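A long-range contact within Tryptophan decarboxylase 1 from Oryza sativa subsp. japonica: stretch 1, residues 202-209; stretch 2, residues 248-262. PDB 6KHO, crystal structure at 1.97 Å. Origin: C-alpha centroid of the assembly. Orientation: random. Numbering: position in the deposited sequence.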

ATOM      1  N   LEU A 202     -15.818 -19.776  13.630  1.00 39.34           N
ATOM      2  CA  LEU A 202     -14.471 -19.462  13.147  1.00 40.36           C
ATOM      3  C   LEU A 202     -13.407 -20.308  13.837  1.00 39.16           C
ATOM      4  O   LEU A 202     -12.400 -20.671  13.212  1.00 35.46           O
ATOM      5  CB  LEU A 202     -14.181 -17.964  13.328  1.00 38.88           C
ATOM      6  CG  LEU A 202     -12.921 -17.331  12.715  1.00 42.59           C
ATOM      7  CD1 LEU A 202     -12.499 -17.994  11.412  1.00 40.14           C
ATOM      8  CD2 LEU A 202     -13.105 -15.818  12.478  1.00 39.63           C
ATOM      9  N   HIS A 203     -13.617 -20.666  15.105  1.00 36.45           N
ATOM     10  CA  HIS A 203     -12.593 -21.439  15.806  1.00 40.58           C
ATOM     11  C   HIS A 203     -12.492 -22.882  15.313  1.00 42.72           C
ATOM     12  O   HIS A 203     -11.619 -23.620  15.778  1.00 42.40           O
ATOM     13  CB  HIS A 203     -12.856 -21.418  17.312  1.00 46.06           C
ATOM     14  CG  HIS A 203     -13.946 -22.347  17.740  1.00 47.65           C
ATOM     15  ND1 HIS A 203     -15.276 -22.106  17.468  1.00 49.77           N
ATOM     16  CD2 HIS A 203     -13.905 -23.523  18.408  1.00 50.08           C
ATOM     17  CE1 HIS A 203     -16.008 -23.095  17.950  1.00 51.20           C
ATOM     18  NE2 HIS A 203     -15.201 -23.969  18.524  1.00 57.85           N
ATOM     19  N   ARG A 204     -13.336 -23.299  14.373  1.00 41.95           N
ATOM     20  CA  ARG A 204     -13.235 -24.630  13.802  1.00 40.59           C
ATOM     21  C   ARG A 204     -12.547 -24.667  12.442  1.00 37.20           C
ATOM     22  O   ARG A 204     -12.316 -25.762  11.920  1.00 35.79           O
ATOM     23  CB  ARG A 204     -14.630 -25.259  13.688  1.00 45.65           C
ATOM     24  CG  ARG A 204     -15.244 -25.624  15.037  1.00 53.47           C
ATOM     25  CD  ARG A 204     -16.409 -26.604  14.887  1.00 57.92           C
ATOM     26  NE  ARG A 204     -17.362 -26.192  13.854  1.00 56.34           N
ATOM     27  CZ  ARG A 204     -17.564 -26.836  12.703  1.00 59.93           C
ATOM     28  NH1 ARG A 204     -16.883 -27.942  12.421  1.00 60.18           N
ATOM     29  NH2 ARG A 204     -18.458 -26.382  11.828  1.00 60.87           N
ATOM     30  N   LEU A 205     -12.207 -23.514  11.856  1.00 35.79           N
ATOM     31  CA  LEU A 205     -11.524 -23.487  10.567  1.00 30.96           C
ATOM     32  C   LEU A 205     -10.030 -23.729  10.742  1.00 31.58           C
ATOM     33  O   LEU A 205      -9.406 -23.212  11.671  1.00 35.53           O
ATOM     34  CB  LEU A 205     -11.746 -22.139   9.861  1.00 29.81           C
ATOM     35  CG  LEU A 205     -13.189 -21.643   9.681  1.00 33.36           C
ATOM     36  CD1 LEU A 205     -13.239 -20.461   8.700  1.00 31.05           C
ATOM     37  CD2 LEU A 205     -14.108 -22.762   9.190  1.00 31.14           C
ATOM     38  N   ALA A 206      -9.448 -24.486   9.824  1.00 31.24           N
ATOM     39  CA  ALA A 206      -8.020 -24.760   9.861  1.00 32.93           C
ATOM     40  C   ALA A 206      -7.369 -24.360   8.546  1.00 32.77           C
ATOM     41  O   ALA A 206      -7.988 -24.447   7.481  1.00 30.40           O
ATOM     42  CB  ALA A 206      -7.741 -26.245  10.136  1.00 34.98           C
ATOM     43  N   VAL A 207      -6.097 -23.939   8.630  1.00 30.98           N
ATOM     44  CA  VAL A 207      -5.307 -23.540   7.472  1.00 30.72           C
ATOM     45  C   VAL A 207      -3.931 -24.191   7.558  1.00 32.93           C
ATOM     46  O   VAL A 207      -3.456 -24.554   8.639  1.00 33.71           O
ATOM     47  CB  VAL A 207      -5.172 -22.000   7.343  1.00 33.95           C
ATOM     48  CG1 VAL A 207      -6.536 -21.347   7.336  1.00 32.12           C
ATOM     49  CG2 VAL A 207      -4.326 -21.426   8.469  1.00 34.19           C
ATOM     50  N   TYR A 208      -3.289 -24.329   6.391  1.00 29.70           N
ATOM     51  CA  TYR A 208      -2.112 -25.177   6.219  1.00 32.17           C
ATOM     52  C   TYR A 208      -1.055 -24.508   5.351  1.00 35.69           C
ATOM     53  O   TYR A 208      -1.364 -23.941   4.298  1.00 32.74           O
ATOM     54  CB  TYR A 208      -2.483 -26.524   5.572  1.00 31.39           C
ATOM     55  CG  TYR A 208      -3.638 -27.185   6.270  1.00 33.57           C
ATOM     56  CD1 TYR A 208      -4.946 -26.799   5.996  1.00 32.57           C
ATOM     57  CD2 TYR A 208      -3.429 -28.179   7.228  1.00 34.34           C
ATOM     58  CE1 TYR A 208      -6.011 -27.367   6.650  1.00 32.80           C
ATOM     59  CE2 TYR A 208      -4.502 -28.766   7.891  1.00 33.05           C
ATOM     60  CZ  TYR A 208      -5.789 -28.351   7.590  1.00 37.07           C
ATOM     61  OH  TYR A 208      -6.875 -28.907   8.220  1.00 36.29           O
ATOM     62  N   ALA A 209       0.202 -24.618   5.777  1.00 29.86           N
ATOM     63  CA  ALA A 209       1.323 -24.242   4.936  1.00 31.61           C
ATOM     64  C   ALA A 209       2.567 -24.969   5.429  1.00 36.95           C
ATOM     65  O   ALA A 209       2.648 -25.360   6.594  1.00 35.05           O
ATOM     66  CB  ALA A 209       1.537 -22.724   4.952  1.00 33.25           C
ATOM     67  N   ARG A 248       2.317 -35.585   3.715  1.00 38.39           N
ATOM     68  CA  ARG A 248       2.227 -34.965   5.034  1.00 42.39           C
ATOM     69  C   ARG A 248       1.079 -33.961   5.098  1.00 43.52           C
ATOM     70  O   ARG A 248       0.437 -33.813   6.145  1.00 43.53           O
ATOM     71  CB  ARG A 248       3.557 -34.286   5.397  1.00 42.62           C
ATOM     72  CG  ARG A 248       4.581 -35.216   6.052  1.00 50.77           C
ATOM     73  CD  ARG A 248       5.871 -34.499   6.460  1.00 52.79           C
ATOM     74  NE  ARG A 248       7.019 -35.411   6.434  1.00 57.40           N
ATOM     75  CZ  ARG A 248       8.267 -35.077   6.763  1.00 59.43           C
ATOM     76  NH1 ARG A 248       8.557 -33.841   7.153  1.00 56.46           N
ATOM     77  NH2 ARG A 248       9.237 -35.983   6.701  1.00 62.97           N
ATOM     78  N   LEU A 249       0.798 -33.270   3.989  1.00 39.58           N
ATOM     79  CA  LEU A 249      -0.327 -32.340   3.973  1.00 38.45           C
ATOM     80  C   LEU A 249      -1.657 -33.085   4.078  1.00 37.59           C
ATOM     81  O   LEU A 249      -2.543 -32.691   4.849  1.00 35.78           O
ATOM     82  CB  LEU A 249      -0.273 -31.490   2.702  1.00 34.70           C
ATOM     83  CG  LEU A 249      -1.515 -30.643   2.439  1.00 36.42           C
ATOM     84  CD1 LEU A 249      -1.674 -29.554   3.494  1.00 35.71           C
ATOM     85  CD2 LEU A 249      -1.488 -30.039   1.032  1.00 33.65           C
ATOM     86  N   LEU A 250      -1.812 -34.166   3.306  1.00 37.75           N
ATOM     87  CA  LEU A 250      -3.057 -34.936   3.336  1.00 41.16           C
ATOM     88  C   LEU A 250      -3.320 -35.514   4.724  1.00 41.42           C
ATOM     89  O   LEU A 250      -4.461 -35.504   5.207  1.00 38.53           O
ATOM     90  CB  LEU A 250      -3.011 -36.048   2.284  1.00 37.60           C
ATOM     91  CG  LEU A 250      -4.183 -37.042   2.227  1.00 38.48           C
ATOM     92  CD1 LEU A 250      -5.531 -36.343   2.261  1.00 37.90           C
ATOM     93  CD2 LEU A 250      -4.077 -37.880   0.968  1.00 40.82           C
ATOM     94  N   GLU A 251      -2.277 -36.009   5.390  1.00 40.48           N
ATOM     95  CA  GLU A 251      -2.477 -36.564   6.721  1.00 41.66           C
ATOM     96  C   GLU A 251      -2.926 -35.489   7.707  1.00 43.59           C
ATOM     97  O   GLU A 251      -3.849 -35.713   8.499  1.00 36.64           O
ATOM     98  CB  GLU A 251      -1.191 -37.247   7.180  1.00 43.39           C
ATOM     99  CG  GLU A 251      -1.126 -37.520   8.651  1.00 51.13           C
ATOM    100  CD  GLU A 251       0.288 -37.835   9.100  1.00 63.32           C
ATOM    101  OE1 GLU A 251       0.458 -38.308  10.248  1.00 70.14           O
ATOM    102  OE2 GLU A 251       1.230 -37.595   8.304  1.00 62.26           O
ATOM    103  N   ALA A 252      -2.321 -34.296   7.645  1.00 37.44           N
ATOM    104  CA  ALA A 252      -2.722 -33.215   8.543  1.00 35.66           C
ATOM    105  C   ALA A 252      -4.163 -32.780   8.291  1.00 36.05           C
ATOM    106  O   ALA A 252      -4.933 -32.568   9.236  1.00 37.14           O
ATOM    107  CB  ALA A 252      -1.778 -32.016   8.387  1.00 39.58           C
ATOM    108  N   MET A 253      -4.539 -32.617   7.018  1.00 37.57           N
ATOM    109  CA  MET A 253      -5.882 -32.140   6.699  1.00 34.96           C
ATOM    110  C   MET A 253      -6.934 -33.196   7.026  1.00 38.08           C
ATOM    111  O   MET A 253      -8.021 -32.866   7.521  1.00 36.61           O
ATOM    112  CB  MET A 253      -5.970 -31.750   5.223  1.00 36.12           C
ATOM    113  CG  MET A 253      -5.093 -30.557   4.819  1.00 34.51           C
ATOM    114  SD  MET A 253      -5.715 -29.833   3.293  1.00 41.65           S
ATOM    115  CE  MET A 253      -4.825 -30.689   2.138  1.00 34.27           C
ATOM    116  N   GLN A 254      -6.635 -34.466   6.736  1.00 36.90           N
ATOM    117  CA  GLN A 254      -7.564 -35.550   7.064  1.00 40.06           C
ATOM    118  C   GLN A 254      -7.776 -35.648   8.574  1.00 39.15           C
ATOM    119  O   GLN A 254      -8.913 -35.770   9.053  1.00 39.05           O
ATOM    120  CB  GLN A 254      -7.041 -36.874   6.493  1.00 38.54           C
ATOM    121  CG  GLN A 254      -8.058 -38.031   6.514  1.00 40.25           C
ATOM    122  CD  GLN A 254      -9.349 -37.686   5.802  1.00 39.44           C
ATOM    123  OE1 GLN A 254     -10.345 -37.322   6.433  1.00 41.43           O
ATOM    124  NE2 GLN A 254      -9.340 -37.796   4.482  1.00 39.75           N
ATOM    125  N   ALA A 255      -6.686 -35.584   9.344  1.00 38.68           N
ATOM    126  CA  ALA A 255      -6.810 -35.632  10.797  1.00 40.49           C
ATOM    127  C   ALA A 255      -7.707 -34.514  11.313  1.00 42.89           C
ATOM    128  O   ALA A 255      -8.518 -34.729  12.222  1.00 39.58           O
ATOM    129  CB  ALA A 255      -5.427 -35.555  11.444  1.00 39.63           C
ATOM    130  N   ASP A 256      -7.580 -33.311  10.743  1.00 39.47           N
ATOM    131  CA  ASP A 256      -8.448 -32.208  11.146  1.00 39.83           C
ATOM    132  C   ASP A 256      -9.900 -32.482  10.768  1.00 38.61           C
ATOM    133  O   ASP A 256     -10.818 -32.226  11.561  1.00 36.23           O
ATOM    134  CB  ASP A 256      -7.969 -30.897  10.510  1.00 36.93           C
ATOM    135  CG  ASP A 256      -6.758 -30.310  11.219  1.00 42.86           C
ATOM    136  OD1 ASP A 256      -6.430 -30.789  12.327  1.00 42.43           O
ATOM    137  OD2 ASP A 256      -6.133 -29.371  10.673  1.00 39.15           O
ATOM    138  N   ALA A 257     -10.129 -32.974   9.549  1.00 36.91           N
ATOM    139  CA  ALA A 257     -11.490 -33.284   9.123  1.00 39.93           C
ATOM    140  C   ALA A 257     -12.115 -34.339  10.027  1.00 39.79           C
ATOM    141  O   ALA A 257     -13.293 -34.240  10.393  1.00 38.89           O
ATOM    142  CB  ALA A 257     -11.497 -33.757   7.666  1.00 37.86           C
ATOM    143  N   ASP A 258     -11.330 -35.345  10.411  1.00 38.25           N
ATOM    144  CA  ASP A 258     -11.836 -36.381  11.304  1.00 43.47           C
ATOM    145  C   ASP A 258     -12.143 -35.849  12.695  1.00 43.42           C
ATOM    146  O   ASP A 258     -12.976 -36.436  13.394  1.00 46.32           O
ATOM    147  CB  ASP A 258     -10.836 -37.532  11.385  1.00 38.19           C
ATOM    148  CG  ASP A 258     -10.715 -38.273  10.077  1.00 39.86           C
ATOM    149  OD1 ASP A 258     -11.643 -38.147   9.254  1.00 44.50           O
ATOM    150  OD2 ASP A 258      -9.700 -38.976   9.862  1.00 47.41           O
ATOM    151  N   ALA A 259     -11.516 -34.747  13.107  1.00 41.62           N
ATOM    152  CA  ALA A 259     -11.753 -34.179  14.426  1.00 37.49           C
ATOM    153  C   ALA A 259     -12.866 -33.147  14.433  1.00 42.41           C
ATOM    154  O   ALA A 259     -13.093 -32.506  15.466  1.00 43.15           O
ATOM    155  CB  ALA A 259     -10.470 -33.556  14.980  1.00 42.69           C
ATOM    156  N   GLY A 260     -13.560 -32.961  13.314  1.00 41.23           N
ATOM    157  CA  GLY A 260     -14.610 -31.971  13.243  1.00 38.86           C
ATOM    158  C   GLY A 260     -14.172 -30.577  12.846  1.00 41.86           C
ATOM    159  O   GLY A 260     -15.001 -29.660  12.876  1.00 43.76           O
ATOM    160  N   LEU A 261     -12.904 -30.375  12.501  1.00 39.48           N
ATOM    161  CA  LEU A 261     -12.475 -29.070  12.004  1.00 38.24           C
ATOM    162  C   LEU A 261     -12.751 -28.960  10.505  1.00 37.55           C
ATOM    163  O   LEU A 261     -12.949 -29.962   9.815  1.00 35.21           O
ATOM    164  CB  LEU A 261     -10.987 -28.852  12.270  1.00 37.64           C
ATOM    165  CG  LEU A 261     -10.560 -28.941  13.736  1.00 40.50           C
ATOM    166  CD1 LEU A 261      -9.048 -28.827  13.858  1.00 37.91           C
ATOM    167  CD2 LEU A 261     -11.263 -27.860  14.548  1.00 40.69           C
ATOM    168  N   VAL A 262     -12.735 -27.726   9.999  1.00 35.96           N
ATOM    169  CA  VAL A 262     -12.993 -27.469   8.583  1.00 33.01           C
ATOM    170  C   VAL A 262     -11.714 -27.004   7.895  1.00 36.77           C
ATOM    171  O   VAL A 262     -11.311 -25.838   8.071  1.00 33.07           O
ATOM    172  CB  VAL A 262     -14.102 -26.423   8.400  1.00 34.69           C
ATOM    173  CG1 VAL A 262     -14.400 -26.218   6.923  1.00 30.18           C
ATOM    174  CG2 VAL A 262     -15.355 -26.814   9.186  1.00 38.27           C
TER

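Stretch 1 leaves a short 3-10 segment (202-204) and becomes a strand at L205; stretch 2 is a helix through D258, a turn, and then a residue, V262, that joins the sheet beside L205. Strand 205-209 and helix 248-258 run almost antiparallel, at 173°, with their axes 9.8 Å apart at closest approach. Because the chain reverses after the helix, V262 pairs with L205 in a parallel bridge, CA to CA 4.7 Å. Two nearly straight backbone hydrogen bonds hold the bridge: V262 N donates to R204 O (2.8 Å, 170°), and A206 N donates to V262 O (2.9 Å, 165°). V262 thus uses both its amide and its carbonyl on the residues flanking L205, as a parallel bridge requires. The same carbonyl also receives a CA-H...O contact, L205 CA to V262 O at 3.4 Å.

The turn is secured from within: G260 N bonds to A257 O (3.2 Å) and L261 N to D256 O (2.9 Å). G260 has a positive phi of 88°, and at these backbone angles a CB would be jammed against the carbonyl O of A259. Its own carbonyl accepts a weak hydrogen bond from the R204 side chain; NH1 to G260 O is short, 2.6 Å, but the angle at hydrogen is only 129°. The acceptor lies at the edge of the guanidinium, near its plane, where the N-H groups point. At the bridge, the side chains of L205 and V262 lie on the same face of the sheet and touch, L205 CD2 to V262 CB 3.7 Å.

Farther along the strand, alternation turns A206 and Y208 toward the helix and V207 and A209 away from it. A206 offers just a methyl, with CB 3.6 Å from D256 OD2. Y208, with chi1 in the m well, extends its ring along the helix to D256, where its hydroxyl donates a hydrogen bond to the carboxylate, Y208 OH to D256 OD2 2.6 Å. D256 points toward the strand from a buried position, and both its carboxylate oxygens are also hydrogen-bonded elsewhere in the structure.

M253 covers one face of the Y208 ring. Its CG sits 3.5 Å from the ring centroid and 9° off the normal, a CH-pi contact, while its SD lies 4.3 Å from the centroid over the ring, adding a sulfur-aromatic contact. Two smaller apolar contacts complete the packing: L249 CD1 meets Y208 CB at 3.8 Å, and A252 CB approaches Y208 CE2 at 4.3 Å.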